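Local atomic coordinates of AimR transcriptional regulator (PDB entry 5ZVV), a protein that activates transcription of the phage aimX locus as a homodimer and, on binding the arbitrium peptide, becomes an inactive monomer, so steering phage phi3T between lysis and lysogeny. Residues A[293-298]-A[315-320]; A[322-327]-A[348-353]. All blocks are in the same frame, centred on the assembly; numbering follows the deposited sequence.

Contacts 1 and 2 follow one another along the chain, and their centres lie about 14 Å apart on the same side of the chain's centre. Contact 1 pairs helices 291-304 and 307-318. Contact 2 pairs the next two, 324-338 and 341-353. Both belong to the all-helical, TPR-like region of AimR. Gln295 joins them: its NE2 probably donates to Gln322 OE1 and to Glu326 O, each at 2.8 Å. The two contacts together with this bridge link four successive helices near the C-terminal end of the chain. Beside contact 2, Ile348 and Arg349 pack on Leu379 of the second subunit, and Lys352 on its Ile382, so this end takes part in the dimer.

Contact 1: residues A[293-298]-A[315-320]; sequences YLQLRA and DELSSR
Leu294 and Leu317 meet at their methyl ends, and the CB of each points to the opposite segment. In both, CG lies anti to the carbonyl carbon, beside the backbone N. With chi2 extended as well (178° in Leu294), CD1 of Leu294 comes to CD2 of Leu317, 4.1 Å away. The other methyl of Leu317, CD1, turns to Gln295 and rests on its CG at 3.6 Å. These two side chains cross obliquely. Leu317 thus gives CD1 to Gln295 and CD2 to Leu294. The Gln295 chain is extended beyond CG. Its NE2 donates to Gln322 OE1 and to the carbonyl of Glu326, which satisfy it in a buried setting.

The segments come from helices 291-304 and 307-318, consecutive helices of the TPR-like helical region. Their closest backbone approach is 8.1 Å, between CA of Leu294 and CA of Leu317. Ile313 of the second helix extends the apolar packing around Leu294 and Ala298.

A charged pair borders Leu294. Glu316 has CG anti to the backbone N (chi1 -159°) and bends at chi2. Arg320, in the loop that follows, folds back through bends at chi2 and chi3. Its NH1 forms a salt bridge with Glu316 OE1 at 3.6 Å, and the oxygen lies in the plane of the guanidinium at its edge. CD1 of Leu294 sits against both groups, 3.8 Å from Glu316 OE1 and 3.8 Å from Arg320 NH1, and the Leu294 side chain crosses each at about a right angle. Arg320 NH1 also donates to the backbone carbonyl of Asp289.

Contact 2: residues A[322-327]-A[348-353]; sequences QDENEL and IRYFKK
A capping box opens helix 324-338, which packs here on helix 341-353, the next helix of the TPR-like region. Asp323 is the N-cap. Its OD1 accepts from Glu326 N at 2.9 Å, nearly along the C-O axis. In return Glu326 OE1 accepts from Asp323 N through its anti lone pair. The paired bonds fix the first turn, which also meets Tyr350. The carbonyl O of Glu324 lies 3.2 Å from Tyr350 CB, the closest approach of the two segments.

Leu327 and Tyr350 lie side by side and point the same way. CB of Leu327 makes a CH-pi contact over one face of the ring, 3.8 Å from its centroid and 15° off the normal. Farther along, Leu327 CD1 lies over the same ring, 3.5 Å from Tyr350 CE1. The Tyr350 ring also meets that of Tyr331, the two nearly parallel.

Asn325 has CG anti to the backbone N (chi1 -164°), which swings its amide round to Phe351. ND2 sits at the ring edge, in its plane, and the amide is turned 74° from the ring. The same nitrogen donates to Asp356 and Ser354.

Nearer the surface, Glu324 crosses Lys353 at about a right angle, with OE1 3.4 Å from Lys353 CD. Their charged ends do not touch directly. A water donates to Lys353 O and, weakly, to Glu324 OE2. Another donates to Glu324 OE1 at 2.8 Å and accepts from Lys353 NZ at 3.1 Å.

Contact 1: residues A[293-298]-A[315-320]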
loop_
_atom_site.group_PDB
_atom_site.type_symbol
_atom_site.label_atom_id
_atom_site.label_comp_id
_atom_site.label_asym_id
_atom_site.label_seq_id
_atom_site.Cartn_x
_atom_site.Cartn_y
_atom_site.Cartn_z
ATOM N N TYR A 293 23.673 -14.624 3.962
ATOM C CA TYR A 293 25.055 -15.044 3.758
ATOM C C TYR A 293 25.168 -16.561 3.693
ATOM O O TYR A 293 26.029 -17.087 2.977
ATOM C CB TYR A 293 25.943 -14.467 4.861
ATOM C CG TYR A 293 25.832 -12.962 4.959
ATOM C CD1 TYR A 293 25.637 -12.191 3.819
ATOM C CD2 TYR A 293 25.888 -12.318 6.185
ATOM C CE1 TYR A 293 25.518 -10.823 3.896
ATOM C CE2 TYR A 293 25.770 -10.949 6.275
ATOM C CZ TYR A 293 25.585 -10.204 5.126
ATOM O OH TYR A 293 25.464 -8.838 5.207
ATOM N N LEU A 294 24.304 -17.274 4.421
ATOM C CA LEU A 294 24.199 -18.718 4.244
ATOM C C LEU A 294 23.756 -19.063 2.828
ATOM O O LEU A 294 24.294 -19.990 2.211
ATOM C CB LEU A 294 23.222 -19.304 5.264
ATOM C CG LEU A 294 23.741 -19.480 6.689
ATOM C CD1 LEU A 294 22.640 -20.033 7.591
ATOM C CD2 LEU A 294 24.958 -20.392 6.691
ATOM N N GLN A 295 22.772 -18.324 2.299
ATOM C CA GLN A 295 22.332 -18.536 0.923
ATOM C C GLN A 295 23.471 -18.316 -0.061
ATOM O O GLN A 295 23.645 -19.094 -1.005
ATOM C CB GLN A 295 21.173 -17.602 0.583
ATOM C CG GLN A 295 19.833 -17.993 1.167
ATOM C CD GLN A 295 18.709 -17.172 0.576
ATOM O OE1 GLN A 295 18.948 -16.243 -0.198
ATOM N NE2 GLN A 295 17.474 -17.511 0.929
ATOM N N LEU A 296 24.251 -17.250 0.141
ATOM C CA LEU A 296 25.369 -16.965 -0.752
ATOM C C LEU A 296 26.436 -18.048 -0.664
ATOM O O LEU A 296 27.029 -18.431 -1.681
ATOM C CB LEU A 296 25.957 -15.596 -0.422
ATOM C CG LEU A 296 25.005 -14.449 -0.763
ATOM C CD1 LEU A 296 25.581 -13.104 -0.359
ATOM C CD2 LEU A 296 24.693 -14.480 -2.246
ATOM N N ARG A 297 26.688 -18.558 0.545
ATOM C CA ARG A 297 27.655 -19.640 0.707
ATOM C C ARG A 297 27.183 -20.910 0.006
ATOM O O ARG A 297 27.981 -21.611 -0.629
ATOM C CB ARG A 297 27.897 -19.895 2.195
ATOM C CG ARG A 297 28.876 -21.013 2.503
ATOM C CD ARG A 297 29.062 -21.164 4.003
ATOM N NE ARG A 297 29.945 -22.277 4.330
ATOM C CZ ARG A 297 30.221 -22.676 5.568
ATOM N NH1 ARG A 297 29.679 -22.052 6.607
ATOM N NH2 ARG A 297 31.038 -23.701 5.764
ATOM N N ALA A 298 25.888 -21.219 0.106
ATOM C CA ALA A 298 25.353 -22.373 -0.610
ATOM C C ALA A 298 25.436 -22.167 -2.118
ATOM O O ALA A 298 25.710 -23.110 -2.866
ATOM C CB ALA A 298 23.910 -22.638 -0.177
ATOM N N ASP A 315 18.865 -27.135 3.660
ATOM C CA ASP A 315 18.043 -27.869 4.618
ATOM C C ASP A 315 17.946 -27.122 5.938
ATOM O O ASP A 315 16.873 -27.066 6.550
ATOM C CB ASP A 315 18.609 -29.271 4.846
ATOM C CG ASP A 315 18.404 -30.190 3.660
ATOM O OD1 ASP A 315 17.715 -29.790 2.699
ATOM O OD2 ASP A 315 18.944 -31.316 3.688
ATOM N N GLU A 316 19.062 -26.548 6.400
ATOM C CA GLU A 316 19.006 -25.709 7.593
ATOM C C GLU A 316 18.145 -24.474 7.358
ATOM O O GLU A 316 17.457 -24.012 8.274
ATOM C CB GLU A 316 20.419 -25.304 8.021
ATOM C CG GLU A 316 20.544 -24.874 9.482
ATOM C CD GLU A 316 20.108 -23.438 9.730
ATOM O OE1 GLU A 316 20.153 -22.625 8.783
ATOM O OE2 GLU A 316 19.718 -23.123 10.876
ATOM N N LEU A 317 18.163 -23.934 6.136
ATOM C CA LEU A 317 17.396 -22.726 5.847
ATOM C C LEU A 317 15.897 -22.994 5.798
ATOM O O LEU A 317 15.103 -22.097 6.100
ATOM C CB LEU A 317 17.865 -22.108 4.528
ATOM C CG LEU A 317 19.217 -21.396 4.572
ATOM C CD1 LEU A 317 19.682 -21.013 3.177
ATOM C CD2 LEU A 317 19.132 -20.171 5.470
ATOM N N SER A 318 15.492 -24.210 5.417
ATOM C CA SER A 318 14.067 -24.514 5.317
ATOM C C SER A 318 13.362 -24.384 6.662
ATOM O O SER A 318 12.160 -24.100 6.706
ATOM C CB SER A 318 13.864 -25.918 4.753
ATOM O OG SER A 318 14.194 -26.900 5.719
ATOM N N SER A 319 14.082 -24.593 7.764
ATOM C CA SER A 319 13.517 -24.414 9.095
ATOM C C SER A 319 13.636 -22.983 9.601
ATOM O O SER A 319 13.014 -22.649 10.614
ATOM C CB SER A 319 14.189 -25.366 10.092
ATOM O OG SER A 319 15.572 -25.083 10.221
ATOM N N ARG A 320 14.414 -22.137 8.929
ATOM C CA ARG A 320 14.528 -20.738 9.305
ATOM C C ARG A 320 13.341 -19.946 8.765
ATOM O O ARG A 320 12.614 -20.390 7.869
ATOM C CB ARG A 320 15.835 -20.136 8.782
ATOM C CG ARG A 320 17.086 -20.884 9.212
ATOM C CD ARG A 320 17.436 -20.608 10.664
ATOM N NE ARG A 320 17.750 -19.201 10.900
ATOM C CZ ARG A 320 18.947 -18.658 10.704
ATOM N NH1 ARG A 320 19.951 -19.402 10.261
ATOM N NH2 ARG A 320 19.140 -17.369 10.950
#

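Contact 2: residues A[322-327]-A[348-353]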
loop_
_atom_site.group_PDB
_atom_site.type_symbol
_atom_site.label_atom_id
_atom_site.label_comp_id
_atom_site.label_asym_id
_atom_site.label_seq_id
_atom_site.Cartn_x
_atom_site.Cartn_y
_atom_site.Cartn_z
ATOM N N GLN A 322 12.625 -17.580 6.613
ATOM C CA GLN A 322 12.937 -16.835 5.399
ATOM C C GLN A 322 11.705 -16.081 4.914
ATOM O O GLN A 322 10.603 -16.633 4.879
ATOM C CB GLN A 322 13.419 -17.782 4.298
ATOM C CG GLN A 322 14.634 -18.617 4.658
ATOM C CD GLN A 322 15.141 -19.440 3.487
ATOM O OE1 GLN A 322 16.091 -19.052 2.805
ATOM N NE2 GLN A 322 14.511 -20.587 3.251
ATOM N N ASP A 323 11.890 -14.817 4.534
ATOM C CA ASP A 323 10.782 -14.071 3.955
ATOM C C ASP A 323 10.627 -14.444 2.480
ATOM O O ASP A 323 11.354 -15.285 1.945
ATOM C CB ASP A 323 10.963 -12.563 4.171
ATOM C CG ASP A 323 12.136 -11.965 3.395
ATOM O OD1 ASP A 323 12.727 -12.635 2.527
ATOM O OD2 ASP A 323 12.465 -10.790 3.661
ATOM N N GLU A 324 9.673 -13.802 1.805
ATOM C CA GLU A 324 9.294 -14.257 0.470
ATOM C C GLU A 324 10.391 -13.985 -0.556
ATOM O O GLU A 324 10.625 -14.810 -1.447
ATOM C CB GLU A 324 7.974 -13.606 0.061
ATOM C CG GLU A 324 6.840 -13.920 1.032
ATOM C CD GLU A 324 5.569 -13.159 0.725
ATOM O OE1 GLU A 324 4.584 -13.791 0.289
ATOM O OE2 GLU A 324 5.560 -11.924 0.917
ATOM N N ASN A 325 11.076 -12.844 -0.450
ATOM C CA ASN A 325 12.192 -12.554 -1.351
ATOM C C ASN A 325 13.322 -13.563 -1.153
ATOM O O ASN A 325 13.819 -14.175 -2.117
ATOM C CB ASN A 325 12.674 -11.121 -1.105
ATOM C CG ASN A 325 13.546 -10.589 -2.225
ATOM O OD1 ASN A 325 14.765 -10.505 -2.089
ATOM N ND2 ASN A 325 12.922 -10.214 -3.337
ATOM N N GLU A 326 13.729 -13.759 0.106
ATOM C CA GLU A 326 14.689 -14.803 0.438
ATOM C C GLU A 326 14.231 -16.161 -0.068
ATOM O O GLU A 326 15.062 -16.995 -0.437
ATOM C CB GLU A 326 14.913 -14.855 1.951
ATOM C CG GLU A 326 15.707 -13.683 2.508
ATOM C CD GLU A 326 15.619 -13.579 4.018
ATOM O OE1 GLU A 326 14.700 -14.187 4.605
ATOM O OE2 GLU A 326 16.470 -12.889 4.619
ATOM N N LEU A 327 12.918 -16.405 -0.095
ATOM C CA LEU A 327 12.426 -17.668 -0.630
ATOM C C LEU A 327 12.554 -17.723 -2.145
ATOM O O LEU A 327 12.742 -18.808 -2.708
ATOM C CB LEU A 327 10.979 -17.895 -0.201
ATOM C CG LEU A 327 10.829 -18.409 1.231
ATOM C CD1 LEU A 327 9.363 -18.575 1.598
ATOM C CD2 LEU A 327 11.585 -19.720 1.400
ATOM N N ILE A 348 9.965 -17.900 -8.992
ATOM C CA ILE A 348 9.248 -16.820 -9.662
ATOM C C ILE A 348 8.068 -16.359 -8.818
ATOM O O ILE A 348 7.837 -15.155 -8.655
ATOM C CB ILE A 348 8.797 -17.265 -11.066
ATOM C CG1 ILE A 348 10.004 -17.428 -11.988
ATOM C CG2 ILE A 348 7.807 -16.267 -11.656
ATOM C CD1 ILE A 348 9.673 -18.062 -13.314
ATOM N N ARG A 349 7.310 -17.306 -8.259
ATOM C CA ARG A 349 6.133 -16.933 -7.478
ATOM C C ARG A 349 6.518 -16.133 -6.240
ATOM O O ARG A 349 5.797 -15.211 -5.838
ATOM C CB ARG A 349 5.339 -18.181 -7.089
ATOM C CG ARG A 349 4.645 -18.844 -8.267
ATOM C CD ARG A 349 3.881 -20.093 -7.851
ATOM N NE ARG A 349 3.270 -20.750 -9.004
ATOM C CZ ARG A 349 2.066 -20.452 -9.482
ATOM N NH1 ARG A 349 1.335 -19.507 -8.904
ATOM N NH2 ARG A 349 1.590 -21.098 -10.539
ATOM N N TYR A 350 7.658 -16.454 -5.630
ATOM C CA TYR A 350 8.058 -15.712 -4.439
ATOM C C TYR A 350 8.641 -14.347 -4.788
ATOM O O TYR A 350 8.421 -13.376 -4.056
ATOM C CB TYR A 350 9.039 -16.539 -3.611
ATOM C CG TYR A 350 8.340 -17.565 -2.751
ATOM C CD1 TYR A 350 7.579 -17.174 -1.656
ATOM C CD2 TYR A 350 8.427 -18.921 -3.038
ATOM C CE1 TYR A 350 6.929 -18.103 -0.868
ATOM C CE2 TYR A 350 7.780 -19.858 -2.256
ATOM C CZ TYR A 350 7.033 -19.444 -1.169
ATOM O OH TYR A 350 6.388 -20.373 -0.381
ATOM N N PHE A 351 9.378 -14.245 -5.896
ATOM C CA PHE A 351 9.805 -12.929 -6.362
ATOM C C PHE A 351 8.612 -12.054 -6.727
ATOM O O PHE A 351 8.660 -10.830 -6.551
ATOM C CB PHE A 351 10.749 -13.069 -7.556
ATOM C CG PHE A 351 12.168 -13.364 -7.170
ATOM C CD1 PHE A 351 12.806 -12.601 -6.207
ATOM C CD2 PHE A 351 12.861 -14.408 -7.761
ATOM C CE1 PHE A 351 14.112 -12.870 -5.844
ATOM C CE2 PHE A 351 14.168 -14.682 -7.402
ATOM C CZ PHE A 351 14.793 -13.912 -6.441
ATOM N N LYS A 352 7.537 -12.659 -7.236
ATOM C CA LYS A 352 6.318 -11.904 -7.509
ATOM C C LYS A 352 5.650 -11.455 -6.218
ATOM O O LYS A 352 5.234 -10.297 -6.093
ATOM C CB LYS A 352 5.353 -12.748 -8.341
ATOM C CG LYS A 352 5.727 -12.863 -9.803
ATOM C CD LYS A 352 5.406 -11.582 -10.550
ATOM C CE LYS A 352 5.475 -11.806 -12.048
ATOM N NZ LYS A 352 5.010 -10.622 -12.821
ATOM N N LYS A 353 5.537 -12.363 -5.242
ATOM C CA LYS A 353 4.883 -12.016 -3.984
ATOM C C LYS A 353 5.634 -10.922 -3.237
ATOM O O LYS A 353 5.019 -10.145 -2.497
ATOM C CB LYS A 353 4.742 -13.254 -3.099
ATOM C CG LYS A 353 3.631 -14.203 -3.516
ATOM C CD LYS A 353 3.492 -15.337 -2.513
ATOM C CE LYS A 353 2.392 -16.309 -2.904
ATOM N NZ LYS A 353 2.273 -17.421 -1.917
HETATM O O HOH W 1 3.604 -16.393 0.712
HETATM O O HOH W 2 2.897 -10.491 -0.723
#